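PDB 6RY0: mannan endo-1,6-alpha-mannosidase from Chaetomium thermophilum, which probably cleaves alpha-1,6-mannosidic linkages and helps transfer GPI-anchored glycoproteins into the fungal cell wall. Local coordinates for residues C201-G206 and A265-G270. Sequence-based numbering, arbitrary orientation.
Sequences CFFDLG and ALLLHG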
loop_
_atom_site.group_PDB
_atom_site.type_symbol
_atom_site.label_atom_id
_atom_site.label_comp_id
_atom_site.label_asym_id
_atom_site.label_seq_id
_atom_site.Cartn_x
_atom_site.Cartn_y
_atom_site.Cartn_z
ATOM N N CYS A 201 -4.961 -5.891 -3.889
ATOM C CA CYS A 201 -5.213 -4.473 -4.161
ATOM C C CYS A 201 -6.655 -4.277 -4.620
ATOM O O CYS A 201 -7.339 -3.344 -4.179
ATOM C CB CYS A 201 -4.251 -3.943 -5.232
ATOM S SG CYS A 201 -2.523 -3.782 -4.728
ATOM N N PHE A 202 -7.116 -5.118 -5.534
ATOM C CA PHE A 202 -8.486 -4.996 -6.033
ATOM C C PHE A 202 -9.515 -5.242 -4.931
ATOM O O PHE A 202 -10.507 -4.529 -4.809
ATOM C CB PHE A 202 -8.641 -5.919 -7.245
ATOM C CG PHE A 202 -10.011 -5.927 -7.867
ATOM C CD1 PHE A 202 -10.630 -4.772 -8.293
ATOM C CD2 PHE A 202 -10.675 -7.115 -8.066
ATOM C CE1 PHE A 202 -11.870 -4.795 -8.905
ATOM C CE2 PHE A 202 -11.921 -7.127 -8.683
ATOM C CZ PHE A 202 -12.525 -5.990 -9.074
ATOM N N PHE A 203 -9.250 -6.258 -4.089
ATOM C CA PHE A 203 -10.065 -6.553 -2.931
ATOM C C PHE A 203 -10.138 -5.351 -1.994
ATOM O O PHE A 203 -11.209 -4.932 -1.573
ATOM C CB PHE A 203 -9.473 -7.762 -2.208
ATOM C CG PHE A 203 -10.033 -7.983 -0.830
ATOM C CD1 PHE A 203 -11.377 -8.276 -0.645
ATOM C CD2 PHE A 203 -9.232 -7.890 0.293
ATOM C CE1 PHE A 203 -11.904 -8.434 0.616
ATOM C CE2 PHE A 203 -9.739 -8.067 1.570
ATOM C CZ PHE A 203 -11.079 -8.331 1.726
ATOM N N ASP A 204 -8.963 -4.836 -1.617
ATOM C CA ASP A 204 -8.913 -3.730 -0.672
ATOM C C ASP A 204 -9.643 -2.508 -1.213
ATOM O O ASP A 204 -10.392 -1.853 -0.498
ATOM C CB ASP A 204 -7.417 -3.393 -0.411
ATOM C CG ASP A 204 -7.236 -2.384 0.687
ATOM O OD1 ASP A 204 -7.581 -2.755 1.848
ATOM O OD2 ASP A 204 -6.710 -1.277 0.413
ATOM N N LEU A 205 -9.433 -2.178 -2.488
ATOM C CA LEU A 205 -10.151 -1.054 -3.105
ATOM C C LEU A 205 -11.634 -1.265 -3.078
ATOM O O LEU A 205 -12.396 -0.331 -2.805
ATOM C CB LEU A 205 -9.741 -0.836 -4.566
ATOM C CG LEU A 205 -8.418 -0.106 -4.707
ATOM C CD1 LEU A 205 -7.930 -0.118 -6.131
ATOM C CD2 LEU A 205 -8.488 1.339 -4.209
ATOM N N GLY A 206 -12.084 -2.471 -3.413
ATOM C CA GLY A 206 -13.515 -2.745 -3.382
ATOM C C GLY A 206 -14.116 -2.583 -1.998
ATOM O O GLY A 206 -15.171 -1.973 -1.821
ATOM N N ALA A 265 -0.966 -8.340 5.213
ATOM C CA ALA A 265 -1.457 -7.116 5.823
ATOM C C ALA A 265 -2.519 -6.437 4.957
ATOM O O ALA A 265 -3.464 -5.855 5.508
ATOM C CB ALA A 265 -0.311 -6.137 6.111
ATOM N N LEU A 266 -2.394 -6.477 3.633
ATOM C CA LEU A 266 -3.388 -5.853 2.787
ATOM C C LEU A 266 -4.708 -6.611 2.879
ATOM O O LEU A 266 -5.777 -6.011 2.882
ATOM C CB LEU A 266 -2.887 -5.756 1.339
ATOM C CG LEU A 266 -3.773 -4.912 0.417
ATOM C CD1 LEU A 266 -4.120 -3.565 1.013
ATOM C CD2 LEU A 266 -3.054 -4.722 -0.898
ATOM N N LEU A 267 -4.659 -7.945 2.919
ATOM C CA LEU A 267 -5.877 -8.711 3.104
ATOM C C LEU A 267 -6.508 -8.417 4.461
ATOM O O LEU A 267 -7.735 -8.312 4.557
ATOM C CB LEU A 267 -5.635 -10.193 2.928
ATOM C CG LEU A 267 -5.229 -10.626 1.511
ATOM C CD1 LEU A 267 -5.116 -12.130 1.443
ATOM C CD2 LEU A 267 -6.168 -10.114 0.471
ATOM N N LEU A 268 -5.710 -8.300 5.521
ATOM C CA LEU A 268 -6.249 -7.896 6.819
ATOM C C LEU A 268 -6.964 -6.546 6.720
ATOM O O LEU A 268 -8.054 -6.384 7.247
ATOM C CB LEU A 268 -5.113 -7.843 7.853
ATOM C CG LEU A 268 -5.523 -7.277 9.212
ATOM C CD1 LEU A 268 -6.517 -8.173 9.941
ATOM C CD2 LEU A 268 -4.311 -7.036 10.079
ATOM N N HIS A 269 -6.316 -5.587 6.075
ATOM C CA HIS A 269 -6.882 -4.246 5.911
ATOM C C HIS A 269 -8.231 -4.332 5.198
ATOM O O HIS A 269 -9.221 -3.793 5.704
ATOM C CB HIS A 269 -5.848 -3.426 5.145
ATOM C CG HIS A 269 -6.116 -1.964 5.011
ATOM N ND1 HIS A 269 -6.633 -1.409 3.862
ATOM C CD2 HIS A 269 -5.790 -0.932 5.823
ATOM C CE1 HIS A 269 -6.591 -0.097 3.981
ATOM N NE2 HIS A 269 -6.086 0.227 5.151
ATOM N N GLY A 270 -8.287 -4.996 4.055
ATOM C CA GLY A 270 -9.549 -5.069 3.354
ATOM C C GLY A 270 -10.596 -5.815 4.125
ATOM O O GLY A 270 -11.783 -5.448 4.105
#
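The H269 ring takes D204 at its edge: ND1 donates to OD1 at 2.6 Å, almost straight at 178°. OD1 lies in the ring plane and receives through its syn lone pair, while carboxylate and ring planes stand 40° apart. The F203 ring meets helix 261-278 differently, with L267 O in plane at its edge and G270 CA 3.5 Å from CE2, obliquely. Glycine suits this place because a beta carbon on G270 would clash with that ring. L266, its CG anti to the backbone N, brings CD1 to 3.3 Å from D204 CG and CD2 to 4.0 Å from C201 SG; a branched leucine can thus cover both residues. L267 CD2 touches F203 CD2 at 3.8 Å. The axes of segments 201-206 and 265-270 approach to 8.6 Å and run nearly parallel, 21° apart, a buried pairing within the all-helical core of the family 76 fold. OD2 of D204 forms a salt bridge with R208, one turn on. An alanine at D204 is likely to leave H269 ND1 without this acceptor and R208 without this carboxylate partner. The buried carboxylate, shared between imidazole and arginine, probably stays ionised and fixes the rotation of the histidine ring.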